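Local coordinates for protein polyphosphate kinase (Porphyromonas gingivalis, PDB 2O8R) that probably catalyses the reversible transfer of the terminal phosphate of ATP onto a growing polyphosphate chain, with magnesium as cofactor, at residues 182-186 / 209-213; 160-164 / 230-234; 442-446 / 487-491; 321-325 / 683-687. The protein carries 3 engineered substitutions. One frame throughout, in Å; residues are numbered along the deposited sequence. Where two conformers were deposited one is given.

Contact 1 of 4, residues 182-186 / 209-213; sequences LNVPT and LEDII
I213 carries much of this contact, reaching from the far end of the short helix 209-214 to the end of strand 178-183 and the turn that follows. Its CB faces the other segment and splits there. The CG2 methyl lies 3.6 Å from CD1 of L182, the two side chains sliding past each other in opposite directions. The other branch, CG1, sits beside the backbone N and anti to the carbonyl carbon (chi1 -67°), and carries CD1 toward the turn. That methyl lies 3.7 Å from the carbonyl O of N183, and it approaches CD of the P185 ring, 3.9 Å away. A beta-branched isoleucine suits the place because one arm packs on the strand end and the other on the turn after it.

P185 is the centre of an inverse gamma turn, closed by a bond of 2.6 Å from T186 N to V184 O; the proline ring restricts phi to values that suit the bend. One helical turn before I213, L209 places CD2 3.8 Å from the CG2 methyl of T186, while the CB of E210 packs loosely against V184. The carboxylate of E210 turns instead to a salt bridge with R191. Within the middle domain, helix 125-139 supports L209 and I213 through I139, and L164 of the adjacent strand 163-169 touches L182, V184, E210 and I213.

Contact 2 of 4, residues 160-164 / 230-234; sequences GRVYL and YSIKV
Y163 and I232 form an antiparallel hydrogen-bonded pair, the segments running 156° apart, with Y163 N to I232 O at 3.1 Å and I232 N to Y163 O at 2.8 Å. Both bonds are nearly straight, at 173° and 169° at the hydrogen, although each donor is tilted out of the acceptor's carbonyl plane.

On the face shared by this pair, the CB of Y163 rests 3.8 Å from CG1 of I232, while its ring leads away and the hydroxyl bonds to R158 N. The next pair, L164 and S231, is non-hydrogen-bonded and faces the other way: CD1 of L164 comes 3.5 Å from OG of S231, a small side chain that leaves room for the leucine. Further along, the aliphatic part of K233 passes the carbonyl O of R161, its CB 4.0 Å from that oxygen. Its buried ammonium is satisfied by a salt bridge to E50 and a hydrogen bond to N302. G160, in the loop leading into the strand, has a positive phi that glycine adopts readily.

Strand 225-235 also pairs with 268-272, and 163-169 with 178-183, so this ladder is the antiparallel centre of the mixed sheet of the polyphosphate kinase middle domain.

Contact 3 of 4, residues 442-446 / 487-491; sequences TALIL and VHDVY
Strand 442-446 and helix 487-491 cross at 107° between their N-to-C directions, their axes 9.0 Å apart at closest approach, in a helix-on-sheet layer of the phospholipase D-like C-terminal domain 1. Alternation along the strand sends L444 and L446 to the helix and A443 and I445 to the other side of the sheet.

L444 holds the middle. Its side chain, with CG anti to the backbone N (chi1 -179°), extends along the flank of V490 and past it in the opposite direction, so that CD1 lies 3.7 Å from CG1 of V490. The same methyl approaches the carbonyl O of V487 from 3.9 Å. The second methyl, CD2, settles on the helix backbone, 3.7 Å from CA of Y491. Valines suit the helix here because their short branches let the strand come close, and V487 and V490 both also rest on A459 of the neighbouring strand 457-462. Further along the same helix, F494 also touches L444.

L446 works at the border, where its side chain crosses that of Y491 at about a right angle. Its CD1 methyl meets the tyrosine ring at the edge, in the plane of the ring, 3.8 Å from CD1 of Y491.

Contact 4 of 4, residues 321-325 / 683-687; sequences TPEPL and YRYLK
One hydrogen bond joins the segments: the hydroxyl OH of Y683 donates to the carbonyl O of E323 over 2.6 Å. The donor lies in the carbonyl plane, at a C=O...donor angle of 149°. Tyrosine suits the place because its length carries a donor from the helix across to the loop backbone. A chi1 of -179° swings the ring away from the backbone N, out to that oxygen.

A CH-pi contact holds the ring from one face. CB of P322 lies 3.8 Å from the centroid of the Y683 ring, 24° off the ring normal. Proline brings a rigid apolar surface and has no N-H that would need an acceptor, and it also touches Y594.

In the fold, the loop between strand 294-297 and helix 328-331 is here laid against the C-terminal helix 678-691, which leans in turn on helix 636-651, where Y685 bonds to D644.

The remaining contacts are apolar and gather on L325. Its CG approaches the Y683 ring obliquely, 3.6 Å from CE1. One methyl, CD1, reaches the helix backbone and sits 3.7 Å from CB of L686. The side chains of L325 and K687 cross at about a right angle, with CD2 of the leucine 3.6 Å from CG of the lysine, while the extended lysine chain takes its charged end away from the loop.

In the fold
Contacts 1 and 2 are buried neighbours in the middle domain, their centres about 10 Å apart, and share one sheet: strands 178-183 and 163-169 pair there, and R161 of contact 2 reaches the turn of contact 1. Contact 2 is backbone pairing within that sheet, whereas contact 1 packs a short helix through methyl groups against the end of one strand and the turn after it. Contact 3, also buried, repeats the helix-to-sheet chemistry in another domain across the centre of the chain, its centre about 50 Å from that of contact 2. Contact 4 lies at the surface and mixes a tyrosine hydrogen bond with proline and leucine packing; its segments enclose contact 3 along the chain.

Contact 1 of 4, residues 182-186 / 209-213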
# COMPACT_ATOMS: atom_id res chain seq x y z
N LEU A 182 26.29 3.75 9.91
CA LEU A 182 25.01 4.47 9.83
C LEU A 182 24.06 4.10 8.68
O LEU A 182 24.43 3.45 7.69
CB LEU A 182 25.16 5.98 10.03
CG LEU A 182 26.21 6.78 9.29
CD1 LEU A 182 25.72 7.09 7.90
CD2 LEU A 182 26.45 8.05 10.05
N ASN A 183 22.80 4.51 8.88
CA ASN A 183 21.71 4.12 8.02
C ASN A 183 21.53 5.12 6.90
O ASN A 183 21.76 6.31 7.08
CB ASN A 183 20.41 4.04 8.83
CG ASN A 183 20.22 5.23 9.75
OD1 ASN A 183 21.17 5.74 10.34
ND2 ASN A 183 18.98 5.67 9.88
N VAL A 184 21.12 4.64 5.74
CA VAL A 184 20.69 5.56 4.70
C VAL A 184 19.17 5.46 4.64
O VAL A 184 18.61 4.49 4.13
CB VAL A 184 21.45 5.36 3.38
CG1 VAL A 184 22.82 4.82 3.69
CG2 VAL A 184 20.74 4.43 2.45
N PRO A 185 18.49 6.47 5.20
CA PRO A 185 17.06 6.38 5.51
C PRO A 185 16.17 6.42 4.28
O PRO A 185 15.36 7.33 4.12
CB PRO A 185 16.81 7.62 6.37
CG PRO A 185 17.89 8.57 6.01
CD PRO A 185 19.07 7.77 5.57
N THR A 186 16.30 5.42 3.41
CA THR A 186 15.49 5.39 2.19
C THR A 186 14.08 4.91 2.50
O THR A 186 13.22 4.91 1.63
CB THR A 186 16.11 4.54 1.10
OG1 THR A 186 16.35 3.22 1.59
CG2 THR A 186 17.40 5.16 0.66
N LEU A 209 21.30 9.59 -2.12
CA LEU A 209 21.16 9.93 -0.72
C LEU A 209 22.45 9.68 0.04
O LEU A 209 22.90 10.54 0.80
CB LEU A 209 20.01 9.13 -0.11
CG LEU A 209 19.43 9.59 1.22
CD1 LEU A 209 19.23 11.09 1.22
CD2 LEU A 209 18.10 8.85 1.47
N GLU A 210 23.08 8.52 -0.18
CA GLU A 210 24.27 8.13 0.59
C GLU A 210 25.46 9.03 0.31
O GLU A 210 26.33 9.18 1.16
CB GLU A 210 24.64 6.65 0.42
CG GLU A 210 25.17 6.26 -0.97
CD GLU A 210 24.07 5.80 -1.93
OE1 GLU A 210 22.93 6.29 -1.82
OE2 GLU A 210 24.36 4.95 -2.80
N ASP A 211 25.49 9.62 -0.89
CA ASP A 211 26.53 10.59 -1.22
C ASP A 211 26.40 11.84 -0.34
O ASP A 211 27.37 12.30 0.25
CB ASP A 211 26.48 10.93 -2.71
CG ASP A 211 27.21 9.91 -3.58
OD1 ASP A 211 27.93 9.05 -3.04
OD2 ASP A 211 27.07 9.98 -4.81
N ILE A 212 25.18 12.37 -0.22
CA ILE A 212 24.93 13.50 0.64
C ILE A 212 25.40 13.23 2.06
O ILE A 212 26.10 14.05 2.65
CB ILE A 212 23.45 13.92 0.66
CG1 ILE A 212 22.96 14.16 -0.79
CG2 ILE A 212 23.27 15.17 1.57
CD1 ILE A 212 21.44 14.15 -0.92
N ILE A 213 25.02 12.07 2.59
CA ILE A 213 25.45 11.68 3.93
C ILE A 213 26.99 11.70 4.05
O ILE A 213 27.54 12.31 4.96
CB ILE A 213 24.85 10.33 4.35
CG1 ILE A 213 23.32 10.47 4.51
CG2 ILE A 213 25.48 9.85 5.66
CD1 ILE A 213 22.62 9.23 5.04

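Contact 2 of 4, residues 160-164 / 230-234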
# COMPACT_ATOMS: atom_id res chain seq x y z
N GLY A 160 18.54 -5.75 2.17
CA GLY A 160 17.88 -4.91 1.17
C GLY A 160 18.08 -3.43 1.38
O GLY A 160 17.61 -2.62 0.59
N ARG A 161 18.76 -3.08 2.47
CA ARG A 161 19.06 -1.68 2.77
C ARG A 161 20.52 -1.36 2.44
O ARG A 161 21.33 -2.25 2.18
CB ARG A 161 18.76 -1.38 4.25
CG ARG A 161 17.31 -1.62 4.66
CD ARG A 161 16.37 -0.54 4.13
NE ARG A 161 16.12 0.54 5.08
CZ ARG A 161 16.77 1.70 5.09
NH1 ARG A 161 17.73 1.93 4.21
NH2 ARG A 161 16.47 2.63 5.99
N VAL A 162 20.85 -0.07 2.44
CA VAL A 162 22.20 0.37 2.24
C VAL A 162 22.66 0.96 3.54
O VAL A 162 21.94 1.74 4.16
CB VAL A 162 22.27 1.44 1.16
CG1 VAL A 162 23.65 2.05 1.11
CG2 VAL A 162 21.89 0.86 -0.17
N TYR A 163 23.85 0.56 3.99
CA TYR A 163 24.47 1.18 5.16
C TYR A 163 25.83 1.72 4.78
O TYR A 163 26.46 1.29 3.79
CB TYR A 163 24.66 0.18 6.29
CG TYR A 163 23.41 -0.35 6.94
CD1 TYR A 163 23.12 -0.04 8.26
CD2 TYR A 163 22.54 -1.18 6.25
CE1 TYR A 163 21.99 -0.54 8.88
CE2 TYR A 163 21.40 -1.69 6.86
CZ TYR A 163 21.12 -1.36 8.17
OH TYR A 163 19.99 -1.87 8.77
N LEU A 164 26.29 2.67 5.58
CA LEU A 164 27.60 3.26 5.44
C LEU A 164 28.41 2.81 6.63
O LEU A 164 28.03 3.05 7.78
CB LEU A 164 27.48 4.77 5.44
CG LEU A 164 27.59 5.60 4.16
CD1 LEU A 164 27.70 4.78 2.88
CD2 LEU A 164 26.41 6.54 4.11
N TYR A 230 32.28 3.60 3.41
CA TYR A 230 32.07 2.62 2.35
C TYR A 230 30.65 2.07 2.45
O TYR A 230 30.16 1.79 3.55
CB TYR A 230 33.06 1.46 2.49
CG TYR A 230 34.43 1.86 2.99
CD1 TYR A 230 35.48 2.09 2.10
CD2 TYR A 230 34.70 1.99 4.36
CE1 TYR A 230 36.74 2.43 2.55
CE2 TYR A 230 35.95 2.34 4.82
CZ TYR A 230 36.97 2.56 3.90
OH TYR A 230 38.23 2.91 4.35
N SER A 231 30.00 1.95 1.29
CA SER A 231 28.63 1.45 1.24
C SER A 231 28.69 -0.05 1.37
O SER A 231 29.52 -0.71 0.75
CB SER A 231 27.95 1.81 -0.08
OG SER A 231 27.94 3.21 -0.29
N ILE A 232 27.80 -0.59 2.20
CA ILE A 232 27.66 -2.02 2.34
C ILE A 232 26.20 -2.43 2.17
O ILE A 232 25.29 -1.60 2.29
CB ILE A 232 28.19 -2.53 3.69
CG1 ILE A 232 27.55 -1.75 4.85
CG2 ILE A 232 29.71 -2.44 3.72
CD1 ILE A 232 27.77 -2.37 6.21
N LYS A 233 26.00 -3.72 1.91
CA LYS A 233 24.69 -4.32 1.72
C LYS A 233 24.81 -5.80 2.06
O LYS A 233 25.78 -6.45 1.69
CB LYS A 233 24.27 -4.15 0.26
CG LYS A 233 23.08 -4.98 -0.21
CD LYS A 233 22.87 -4.79 -1.71
CE LYS A 233 22.01 -5.88 -2.31
NZ LYS A 233 20.58 -5.76 -1.91
N VAL A 234 23.83 -6.32 2.78
CA VAL A 234 23.79 -7.75 3.05
C VAL A 234 22.47 -8.30 2.54
O VAL A 234 21.44 -7.69 2.74
CB VAL A 234 24.02 -8.07 4.57
CG1 VAL A 234 23.15 -7.20 5.45
CG2 VAL A 234 23.79 -9.53 4.88

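Contact 3 of 4, residues 442-446 / 487-491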
# COMPACT_ATOMS: atom_id res chain seq x y z
N THR A 442 -7.76 -20.10 -14.25
CA THR A 442 -9.07 -20.24 -14.85
C THR A 442 -10.17 -19.49 -14.10
O THR A 442 -10.11 -19.36 -12.88
CB THR A 442 -9.50 -21.72 -14.92
OG1 THR A 442 -9.61 -22.23 -13.59
CG2 THR A 442 -8.48 -22.56 -15.68
N ALA A 443 -11.16 -19.00 -14.85
CA ALA A 443 -12.40 -18.49 -14.27
C ALA A 443 -13.58 -19.23 -14.89
O ALA A 443 -13.45 -19.83 -15.96
CB ALA A 443 -12.52 -17.00 -14.49
N LEU A 444 -14.72 -19.20 -14.22
CA LEU A 444 -15.87 -19.98 -14.67
C LEU A 444 -17.16 -19.30 -14.32
O LEU A 444 -17.43 -19.04 -13.15
CB LEU A 444 -15.87 -21.36 -14.02
CG LEU A 444 -17.01 -22.29 -14.42
CD1 LEU A 444 -16.92 -22.67 -15.90
CD2 LEU A 444 -16.98 -23.51 -13.56
N ILE A 445 -17.97 -19.03 -15.34
CA ILE A 445 -19.31 -18.48 -15.12
C ILE A 445 -20.33 -19.54 -15.52
O ILE A 445 -20.32 -20.00 -16.65
CB ILE A 445 -19.53 -17.20 -15.93
CG1 ILE A 445 -18.56 -16.12 -15.49
CG2 ILE A 445 -20.92 -16.69 -15.71
CD1 ILE A 445 -18.25 -15.14 -16.57
N LEU A 446 -21.19 -19.92 -14.58
CA LEU A 446 -22.19 -20.97 -14.84
C LEU A 446 -23.63 -20.42 -14.91
O LEU A 446 -24.06 -19.62 -14.07
CB LEU A 446 -22.10 -22.10 -13.81
CG LEU A 446 -20.82 -22.95 -13.76
CD1 LEU A 446 -20.84 -23.84 -12.53
CD2 LEU A 446 -20.58 -23.79 -15.03
N VAL A 487 -16.28 -26.12 -20.85
CA VAL A 487 -17.00 -25.49 -19.74
C VAL A 487 -17.32 -26.55 -18.70
O VAL A 487 -17.39 -26.25 -17.50
CB VAL A 487 -18.27 -24.74 -20.20
CG1 VAL A 487 -19.32 -24.64 -19.08
CG2 VAL A 487 -17.91 -23.35 -20.75
N HIS A 488 -17.45 -27.78 -19.17
CA HIS A 488 -17.78 -28.88 -18.29
C HIS A 488 -16.53 -29.34 -17.56
O HIS A 488 -16.58 -29.71 -16.38
CB HIS A 488 -18.39 -30.05 -19.09
CG HIS A 488 -18.81 -31.19 -18.23
ND1 HIS A 488 -17.96 -32.23 -17.91
CD2 HIS A 488 -19.97 -31.44 -17.58
CE1 HIS A 488 -18.58 -33.07 -17.10
NE2 HIS A 488 -19.80 -32.61 -16.89
N ASP A 489 -15.41 -29.30 -18.27
CA ASP A 489 -14.14 -29.74 -17.73
C ASP A 489 -13.69 -28.81 -16.61
O ASP A 489 -13.24 -29.28 -15.56
CB ASP A 489 -13.10 -29.77 -18.84
CG ASP A 489 -13.16 -31.05 -19.65
OD1 ASP A 489 -13.88 -31.97 -19.23
OD2 ASP A 489 -12.48 -31.13 -20.70
N VAL A 490 -13.83 -27.51 -16.86
CA VAL A 490 -13.54 -26.49 -15.87
C VAL A 490 -14.51 -26.64 -14.70
O VAL A 490 -14.10 -26.60 -13.52
CB VAL A 490 -13.62 -25.08 -16.48
CG1 VAL A 490 -13.54 -24.01 -15.41
CG2 VAL A 490 -12.52 -24.87 -17.51
N TYR A 491 -15.78 -26.85 -15.03
CA TYR A 491 -16.80 -27.14 -14.03
C TYR A 491 -16.35 -28.26 -13.10
O TYR A 491 -16.36 -28.12 -11.87
CB TYR A 491 -18.10 -27.55 -14.71
CG TYR A 491 -19.08 -28.21 -13.77
CD1 TYR A 491 -19.87 -27.45 -12.93
CD2 TYR A 491 -19.21 -29.60 -13.71
CE1 TYR A 491 -20.75 -28.03 -12.05
CE2 TYR A 491 -20.09 -30.19 -12.84
CZ TYR A 491 -20.86 -29.39 -12.01
OH TYR A 491 -21.75 -29.96 -11.12

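Contact 4 of 4, residues 321-325 / 683-687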
# COMPACT_ATOMS: atom_id res chain seq x y z
N THR A 321 4.51 2.88 -25.00
CA THR A 321 3.72 1.70 -25.29
C THR A 321 2.37 2.09 -25.89
O THR A 321 1.70 2.99 -25.39
CB THR A 321 3.53 0.83 -24.05
OG1 THR A 321 2.62 1.48 -23.17
CG2 THR A 321 4.88 0.60 -23.35
N PRO A 322 1.96 1.42 -26.98
CA PRO A 322 0.77 1.82 -27.72
C PRO A 322 -0.54 1.57 -26.98
O PRO A 322 -0.57 0.88 -25.97
CB PRO A 322 0.82 0.93 -28.98
CG PRO A 322 2.19 0.37 -29.02
CD PRO A 322 2.59 0.24 -27.58
N GLU A 323 -1.60 2.16 -27.51
CA GLU A 323 -2.90 2.09 -26.91
C GLU A 323 -3.46 0.71 -27.12
O GLU A 323 -3.49 0.22 -28.25
CB GLU A 323 -3.82 3.12 -27.56
CG GLU A 323 -5.03 3.47 -26.71
CD GLU A 323 -5.93 4.45 -27.41
OE1 GLU A 323 -5.92 4.49 -28.67
OE2 GLU A 323 -6.65 5.20 -26.71
N PRO A 324 -3.87 0.05 -26.04
CA PRO A 324 -4.38 -1.31 -26.11
C PRO A 324 -5.66 -1.43 -26.93
O PRO A 324 -6.63 -0.72 -26.69
CB PRO A 324 -4.65 -1.67 -24.65
CG PRO A 324 -3.80 -0.72 -23.86
CD PRO A 324 -3.81 0.55 -24.65
N LEU A 325 -5.61 -2.36 -27.88
CA LEU A 325 -6.68 -2.68 -28.79
C LEU A 325 -7.91 -3.27 -28.13
O LEU A 325 -7.84 -3.85 -27.05
CB LEU A 325 -6.19 -3.72 -29.80
CG LEU A 325 -4.94 -3.32 -30.57
CD1 LEU A 325 -4.36 -4.53 -31.29
CD2 LEU A 325 -5.23 -2.18 -31.52
N TYR A 683 1.82 -6.23 -32.37
CA TYR A 683 0.85 -5.18 -32.19
C TYR A 683 0.27 -4.72 -33.53
O TYR A 683 -0.94 -4.53 -33.65
CB TYR A 683 1.41 -4.00 -31.43
CG TYR A 683 0.39 -2.92 -31.23
CD1 TYR A 683 -0.62 -3.05 -30.28
CD2 TYR A 683 0.41 -1.75 -31.99
CE1 TYR A 683 -1.56 -2.06 -30.08
CE2 TYR A 683 -0.53 -0.75 -31.80
CZ TYR A 683 -1.52 -0.92 -30.84
OH TYR A 683 -2.46 0.06 -30.64
N ARG A 684 1.14 -4.55 -34.53
CA ARG A 684 0.68 -4.15 -35.86
C ARG A 684 -0.23 -5.20 -36.48
O ARG A 684 -1.25 -4.87 -37.08
CB ARG A 684 1.85 -3.82 -36.79
CG ARG A 684 2.53 -2.51 -36.43
CD ARG A 684 3.70 -2.17 -37.34
NE ARG A 684 4.68 -1.37 -36.62
CZ ARG A 684 5.91 -1.77 -36.31
NH1 ARG A 684 6.34 -2.98 -36.68
NH2 ARG A 684 6.73 -0.96 -35.64
N TYR A 685 0.15 -6.46 -36.31
CA TYR A 685 -0.61 -7.58 -36.84
C TYR A 685 -2.04 -7.59 -36.28
O TYR A 685 -3.01 -7.70 -37.03
CB TYR A 685 0.13 -8.89 -36.53
CG TYR A 685 -0.68 -10.16 -36.65
CD1 TYR A 685 -0.78 -10.83 -37.86
CD2 TYR A 685 -1.32 -10.71 -35.55
CE1 TYR A 685 -1.52 -12.00 -37.97
CE2 TYR A 685 -2.04 -11.88 -35.65
CZ TYR A 685 -2.15 -12.52 -36.86
OH TYR A 685 -2.89 -13.69 -36.95
N LEU A 686 -2.15 -7.45 -34.96
CA LEU A 686 -3.42 -7.53 -34.26
C LEU A 686 -4.28 -6.30 -34.51
O LEU A 686 -5.50 -6.40 -34.64
CB LEU A 686 -3.21 -7.73 -32.75
CG LEU A 686 -2.78 -9.15 -32.35
CD1 LEU A 686 -2.26 -9.21 -30.94
CD2 LEU A 686 -3.94 -10.10 -32.51
N LYS A 687 -3.63 -5.14 -34.59
CA LYS A 687 -4.33 -3.91 -34.89
C LYS A 687 -4.83 -4.01 -36.33
O LYS A 687 -5.98 -3.67 -36.62
CB LYS A 687 -3.40 -2.72 -34.72
CG LYS A 687 -4.08 -1.37 -34.87
CD LYS A 687 -3.05 -0.25 -34.96
CE LYS A 687 -3.72 1.06 -35.35
NZ LYS A 687 -2.75 2.18 -35.40